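Local coordinates for hemolysin activator protein CdiB (Acinetobacter baumannii ACICU, PDB 6WIL) that probably transports its partner CdiA toxin across the outer membrane for contact-dependent growth inhibition, as a two-partner secretion transporter of the Omp85 superfamily, at residues D453-G465 against M471-E483. Sequence-based numbering, arbitrary orientation.
Sequences DRFYIGGRYSVRG and MLSGDNGQYVQQE. With C8E ((hydroxyethyloxy)tri(ethyloxy)octane), chain D.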
loop_
_atom_site.group_PDB
_atom_site.type_symbol
_atom_site.label_atom_id
_atom_site.label_comp_id
_atom_site.label_asym_id
_atom_site.label_seq_id
_atom_site.Cartn_x
_atom_site.Cartn_y
_atom_site.Cartn_z
ATOM N N ASP A 453 -18.564 1.384 -15.293
ATOM C CA ASP A 453 -17.130 1.642 -15.378
ATOM C C ASP A 453 -16.775 3.116 -15.242
ATOM O O ASP A 453 -15.584 3.449 -15.247
ATOM C CB ASP A 453 -16.575 1.116 -16.705
ATOM C CG ASP A 453 -16.162 -0.338 -16.628
ATOM O OD1 ASP A 453 -15.940 -0.835 -15.504
ATOM O OD2 ASP A 453 -16.046 -0.979 -17.695
ATOM N N ARG A 454 -17.757 4.001 -15.118
ATOM C CA ARG A 454 -17.478 5.426 -15.116
ATOM C C ARG A 454 -16.957 5.885 -13.756
ATOM O O ARG A 454 -17.030 5.173 -12.749
ATOM C CB ARG A 454 -18.726 6.216 -15.496
ATOM C CG ARG A 454 -19.230 5.920 -16.893
ATOM C CD ARG A 454 -20.059 7.075 -17.414
ATOM N NE ARG A 454 -21.427 7.073 -16.906
ATOM C CZ ARG A 454 -22.482 6.677 -17.611
ATOM N NH1 ARG A 454 -22.325 6.251 -18.859
ATOM N NH2 ARG A 454 -23.693 6.709 -17.072
ATOM N N PHE A 455 -16.423 7.103 -13.744
ATOM C CA PHE A 455 -15.893 7.739 -12.546
ATOM C C PHE A 455 -16.964 8.664 -11.978
ATOM O O PHE A 455 -17.403 9.598 -12.657
ATOM C CB PHE A 455 -14.619 8.513 -12.883
ATOM C CG PHE A 455 -13.809 8.922 -11.687
ATOM C CD1 PHE A 455 -14.112 10.080 -10.991
ATOM C CD2 PHE A 455 -12.723 8.167 -11.279
ATOM C CE1 PHE A 455 -13.358 10.468 -9.903
ATOM C CE2 PHE A 455 -11.964 8.549 -10.191
ATOM C CZ PHE A 455 -12.282 9.700 -9.502
ATOM N N TYR A 456 -17.383 8.403 -10.743
ATOM C CA TYR A 456 -18.478 9.124 -10.107
ATOM C C TYR A 456 -17.948 9.988 -8.969
ATOM O O TYR A 456 -17.009 9.598 -8.268
ATOM C CB TYR A 456 -19.537 8.145 -9.588
ATOM C CG TYR A 456 -20.227 7.373 -10.691
ATOM C CD1 TYR A 456 -19.633 6.253 -11.263
ATOM C CD2 TYR A 456 -21.468 7.770 -11.169
ATOM C CE1 TYR A 456 -20.259 5.551 -12.281
ATOM C CE2 TYR A 456 -22.103 7.076 -12.187
ATOM C CZ TYR A 456 -21.496 5.969 -12.737
ATOM O OH TYR A 456 -22.134 5.284 -13.745
ATOM N N ILE A 457 -18.548 11.157 -8.808
ATOM C CA ILE A 457 -18.134 12.127 -7.766
ATOM C C ILE A 457 -19.368 12.653 -7.054
ATOM O O ILE A 457 -20.361 12.822 -7.684
ATOM C CB ILE A 457 -17.279 13.250 -8.363
ATOM C CG1 ILE A 457 -17.998 14.023 -9.461
ATOM C CG2 ILE A 457 -15.961 12.716 -8.860
ATOM C CD1 ILE A 457 -17.144 15.073 -10.082
ATOM N N GLY A 458 -19.222 12.950 -5.774
ATOM C CA GLY A 458 -20.300 13.444 -4.905
ATOM C C GLY A 458 -20.763 12.366 -3.952
ATOM O O GLY A 458 -21.442 11.474 -4.394
ATOM N N GLY A 459 -20.383 12.459 -2.686
ATOM C CA GLY A 459 -20.699 11.450 -1.664
ATOM C C GLY A 459 -19.528 11.262 -0.716
ATOM O O GLY A 459 -18.519 11.855 -0.932
ATOM N N ARG A 460 -19.648 10.376 0.258
ATOM C CA ARG A 460 -18.622 10.218 1.286
ATOM C C ARG A 460 -17.315 9.639 0.754
ATOM O O ARG A 460 -16.287 9.752 1.426
ATOM C CB ARG A 460 -19.153 9.330 2.411
ATOM C CG ARG A 460 -19.071 7.835 2.123
ATOM C CD ARG A 460 -20.019 7.016 3.001
ATOM N NE ARG A 460 -19.453 6.669 4.304
ATOM C CZ ARG A 460 -19.754 7.290 5.440
ATOM N NH1 ARG A 460 -20.617 8.297 5.438
ATOM N NH2 ARG A 460 -19.192 6.903 6.579
ATOM N N TYR A 461 -17.323 9.010 -0.416
ATOM C CA TYR A 461 -16.130 8.347 -0.922
ATOM C C TYR A 461 -15.436 9.128 -2.019
ATOM O O TYR A 461 -14.292 8.811 -2.364
ATOM C CB TYR A 461 -16.474 6.955 -1.460
ATOM C CG TYR A 461 -17.132 6.046 -0.459
ATOM C CD1 TYR A 461 -16.416 5.524 0.614
ATOM C CD2 TYR A 461 -18.465 5.678 -0.598
ATOM C CE1 TYR A 461 -17.017 4.676 1.529
ATOM C CE2 TYR A 461 -19.073 4.827 0.312
ATOM C CZ TYR A 461 -18.348 4.329 1.375
ATOM O OH TYR A 461 -18.951 3.483 2.284
ATOM N N SER A 462 -16.093 10.114 -2.580
ATOM C CA SER A 462 -15.505 10.827 -3.701
ATOM C C SER A 462 -15.347 12.310 -3.452
ATOM O O SER A 462 -14.229 12.804 -3.510
ATOM C CB SER A 462 -16.351 10.596 -4.979
ATOM O OG SER A 462 -17.730 10.641 -4.728
ATOM N N VAL A 463 -16.440 13.028 -3.163
ATOM C CA VAL A 463 -16.353 14.422 -2.732
ATOM C C VAL A 463 -17.202 14.649 -1.485
ATOM O O VAL A 463 -18.433 14.680 -1.565
ATOM C CB VAL A 463 -16.789 15.383 -3.852
ATOM C CG1 VAL A 463 -16.566 16.823 -3.421
ATOM C CG2 VAL A 463 -16.053 15.054 -5.139
ATOM N N ARG A 464 -16.562 14.826 -0.328
ATOM C CA ARG A 464 -17.319 14.960 0.912
ATOM C C ARG A 464 -18.089 16.281 0.948
ATOM O O ARG A 464 -17.770 17.244 0.244
ATOM C CB ARG A 464 -16.395 14.850 2.125
ATOM C CG ARG A 464 -16.073 13.417 2.517
ATOM C CD ARG A 464 -14.961 13.371 3.540
ATOM N NE ARG A 464 -13.697 13.812 2.962
ATOM C CZ ARG A 464 -12.557 13.920 3.637
ATOM N NH1 ARG A 464 -11.461 14.329 3.016
ATOM N NH2 ARG A 464 -12.513 13.621 4.929
ATOM N N GLY A 465 -19.123 16.315 1.786
ATOM C CA GLY A 465 -20.041 17.432 1.826
ATOM C C GLY A 465 -21.252 17.276 0.934
ATOM O O GLY A 465 -22.121 18.155 0.933
HETATM N N MSE A 471 -25.040 12.079 -8.477
HETATM C CA MSE A 471 -23.597 12.137 -8.687
HETATM C C MSE A 471 -23.276 12.538 -10.120
HETATM O O MSE A 471 -24.004 12.186 -11.045
HETATM C CB MSE A 471 -22.947 10.792 -8.360
HETATM C CG MSE A 471 -23.118 10.380 -6.909
HETATM SE SE MSE A 471 -22.411 8.587 -6.550
HETATM C CE MSE A 471 -20.530 9.046 -6.231
ATOM N N LEU A 472 -22.212 13.316 -10.288
ATOM C CA LEU A 472 -21.666 13.586 -11.608
ATOM C C LEU A 472 -20.788 12.412 -12.025
ATOM O O LEU A 472 -20.214 11.722 -11.185
ATOM C CB LEU A 472 -20.859 14.886 -11.605
ATOM C CG LEU A 472 -21.556 16.093 -10.971
ATOM C CD1 LEU A 472 -20.609 17.269 -10.891
ATOM C CD2 LEU A 472 -22.821 16.481 -11.739
ATOM N N SER A 473 -20.703 12.174 -13.334
ATOM C CA SER A 473 -19.962 11.027 -13.848
ATOM C C SER A 473 -19.410 11.351 -15.226
ATOM O O SER A 473 -20.010 12.117 -15.983
ATOM C CB SER A 473 -20.824 9.762 -13.895
ATOM O OG SER A 473 -21.561 9.679 -15.109
ATOM N N GLY A 474 -18.241 10.780 -15.515
ATOM C CA GLY A 474 -17.666 10.817 -16.845
ATOM C C GLY A 474 -16.808 9.590 -17.041
ATOM O O GLY A 474 -16.508 8.867 -16.089
ATOM N N ASP A 475 -16.445 9.342 -18.302
ATOM C CA ASP A 475 -15.499 8.273 -18.605
ATOM C C ASP A 475 -14.131 8.556 -17.993
ATOM O O ASP A 475 -13.437 7.637 -17.538
ATOM C CB ASP A 475 -15.389 8.092 -20.118
ATOM C CG ASP A 475 -16.406 7.116 -20.659
ATOM O OD1 ASP A 475 -17.345 6.754 -19.916
ATOM O OD2 ASP A 475 -16.246 6.685 -21.817
ATOM N N ASN A 476 -13.731 9.820 -17.972
ATOM C CA ASN A 476 -12.526 10.258 -17.291
ATOM C C ASN A 476 -12.922 11.057 -16.059
ATOM O O ASN A 476 -13.991 11.672 -16.015
ATOM C CB ASN A 476 -11.646 11.108 -18.211
ATOM C CG ASN A 476 -11.485 10.497 -19.584
ATOM O OD1 ASN A 476 -11.453 9.275 -19.733
ATOM N ND2 ASN A 476 -11.395 11.347 -20.603
ATOM N N GLY A 477 -12.061 11.035 -15.052
ATOM C CA GLY A 477 -12.382 11.719 -13.816
ATOM C C GLY A 477 -11.238 11.630 -12.833
ATOM O O GLY A 477 -10.318 10.818 -12.975
ATOM N N GLN A 478 -11.311 12.495 -11.828
ATOM C CA GLN A 478 -10.351 12.497 -10.737
ATOM C C GLN A 478 -10.932 13.312 -9.594
ATOM O O GLN A 478 -11.703 14.249 -9.817
ATOM C CB GLN A 478 -8.996 13.073 -11.172
ATOM C CG GLN A 478 -9.013 14.567 -11.443
ATOM C CD GLN A 478 -7.672 15.097 -11.917
ATOM O OE1 GLN A 478 -6.665 15.008 -11.210
ATOM N NE2 GLN A 478 -7.653 15.654 -13.123
ATOM N N TYR A 479 -10.576 12.935 -8.371
ATOM C CA TYR A 479 -10.890 13.750 -7.210
ATOM C C TYR A 479 -9.652 13.904 -6.343
ATOM O O TYR A 479 -8.754 13.058 -6.353
ATOM C CB TYR A 479 -12.060 13.180 -6.371
ATOM C CG TYR A 479 -11.855 11.818 -5.737
ATOM C CD1 TYR A 479 -10.991 11.642 -4.658
ATOM C CD2 TYR A 479 -12.578 10.717 -6.179
ATOM C CE1 TYR A 479 -10.820 10.399 -4.069
ATOM C CE2 TYR A 479 -12.416 9.472 -5.596
ATOM C CZ TYR A 479 -11.538 9.319 -4.540
ATOM O OH TYR A 479 -11.381 8.083 -3.959
ATOM N N VAL A 480 -9.607 15.006 -5.603
ATOM C CA VAL A 480 -8.564 15.234 -4.616
ATOM C C VAL A 480 -9.235 15.618 -3.305
ATOM O O VAL A 480 -9.959 16.620 -3.237
ATOM C CB VAL A 480 -7.555 16.306 -5.063
ATOM C CG1 VAL A 480 -8.260 17.538 -5.603
ATOM C CG2 VAL A 480 -6.627 16.664 -3.914
ATOM N N GLN A 481 -9.025 14.801 -2.281
ATOM C CA GLN A 481 -9.507 15.075 -0.938
ATOM C C GLN A 481 -8.365 15.643 -0.110
ATOM O O GLN A 481 -7.246 15.122 -0.140
ATOM C CB GLN A 481 -10.049 13.802 -0.285
ATOM C CG GLN A 481 -11.203 13.163 -1.037
ATOM C CD GLN A 481 -11.479 11.741 -0.586
ATOM O OE1 GLN A 481 -10.562 11.000 -0.228
ATOM N NE2 GLN A 481 -12.748 11.355 -0.599
ATOM N N GLN A 482 -8.644 16.718 0.618
ATOM C CA GLN A 482 -7.647 17.338 1.479
ATOM C C GLN A 482 -8.226 17.525 2.869
ATOM O O GLN A 482 -9.411 17.834 3.024
ATOM C CB GLN A 482 -7.171 18.680 0.915
ATOM C CG GLN A 482 -6.225 18.533 -0.259
ATOM C CD GLN A 482 -5.677 19.862 -0.729
ATOM O OE1 GLN A 482 -4.510 20.179 -0.506
ATOM N NE2 GLN A 482 -6.519 20.647 -1.387
ATOM N N GLU A 483 -7.382 17.339 3.880
ATOM C CA GLU A 483 -7.853 17.305 5.254
ATOM C C GLU A 483 -6.708 17.664 6.190
ATOM O O GLU A 483 -5.566 17.252 5.973
ATOM C CB GLU A 483 -8.415 15.920 5.599
ATOM C CG GLU A 483 -8.729 15.697 7.066
ATOM C CD GLU A 483 -9.122 14.261 7.348
ATOM O OE1 GLU A 483 -10.118 13.793 6.755
ATOM O OE2 GLU A 483 -8.424 13.595 8.142
HETATM C C1 C8E D . -0.817 7.141 -17.673
HETATM C C2 C8E D . -2.233 7.331 -17.131
HETATM C C3 C8E D . -2.246 7.119 -15.618
HETATM C C4 C8E D . -3.654 7.368 -15.081
HETATM C C5 C8E D . -3.983 8.855 -15.177
HETATM C C6 C8E D . -5.456 9.059 -14.837
HETATM C C7 C8E D . -5.640 10.431 -14.194
HETATM C C8 C8E D . -6.021 11.453 -15.262
HETATM O O9 C8E D . -7.275 11.984 -14.940
HETATM C C10 C8E D . -7.764 12.925 -15.854
HETATM C C11 C8E D . -9.231 13.215 -15.543
HETATM O O12 C8E D . -9.448 14.598 -15.553
HETATM C C13 C8E D . -10.799 14.967 -15.524
HETATM C C14 C8E D . -10.921 16.490 -15.574
HETATM O O15 C8E D . -9.757 17.084 -15.068
HETATM C C16 C8E D . -9.834 18.478 -14.956
HETATM C C17 C8E D . -8.792 18.986 -13.957
HETATM O O18 C8E D . -7.499 18.774 -14.453
HETATM C C19 C8E D . -6.503 19.483 -13.771
HETATM C C20 C8E D . -5.472 18.513 -13.191
HETATM O O21 C8E D . -4.937 17.716 -14.212
HETATM O O HOH W 1 -12.228 7.563 -0.922
#
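Arg-464 and Glu-483 illustrate how a loop folded into a beta-barrel can be fastened to the wall. Glu-483 OE1 lies in the guanidinium plane, 3.0 Å from Arg-464 NH2, in a nearly straight salt bridge; a bend at chi3 (-68°) brings the edge of the guanidinium to the oxygen, the two planes staying 54° apart. Asp-500 takes Arg-464 NE and Arg-524 reaches the same Glu-483 oxygen, so the four charges form a network. Val-463 to Gly-465 match the start of the (V/I)RG(F/Y) motif at the tip of loop L6 in Omp85 proteins, whose arginine characteristically pairs with a barrel-wall aspartate, the part Asp-500 probably plays here.

Backbone pairing holds the other end. Strands 455-457 and 472-474 form a two-stranded antiparallel sheet at the base of the loop: Phe-455 and Gly-474 form a hydrogen-bonded pair (Phe-455 N to Gly-474 O, 2.9 Å), as do Ile-457 and Leu-472, with a weaker return bond from Leu-472 N.

Aromatic packing fills the space between. Phe-455, its CG anti to the backbone N (chi1 -166°), lays one ring face on the backbone of Gly-477, whose CA is 4.1 Å from the ring centroid, while its CZ meets Tyr-479 CD2 at 3.5 Å. Tyr-479 in turn receives Ser-462 CA over a face, 4.1 Å from its centroid, and a water links its OH to Tyr-461 O. On the other face of the small sheet from Phe-455, Ser-473 CB sits over the Tyr-456 ring, and the selenomethionine methyl CE of Met-471 touches Tyr-456 CB at 3.6 Å.

On the outer side of strand 476-487, Gln-478 NE2 donates to two ether oxygens of the detergent, and its OE1 accepts from Trp-440. That strand is part of the barrel wall, between strands 432-444 and 493-505; the loop lies against its inner side, where helix 8-27 packs on Tyr-456 and Tyr-461.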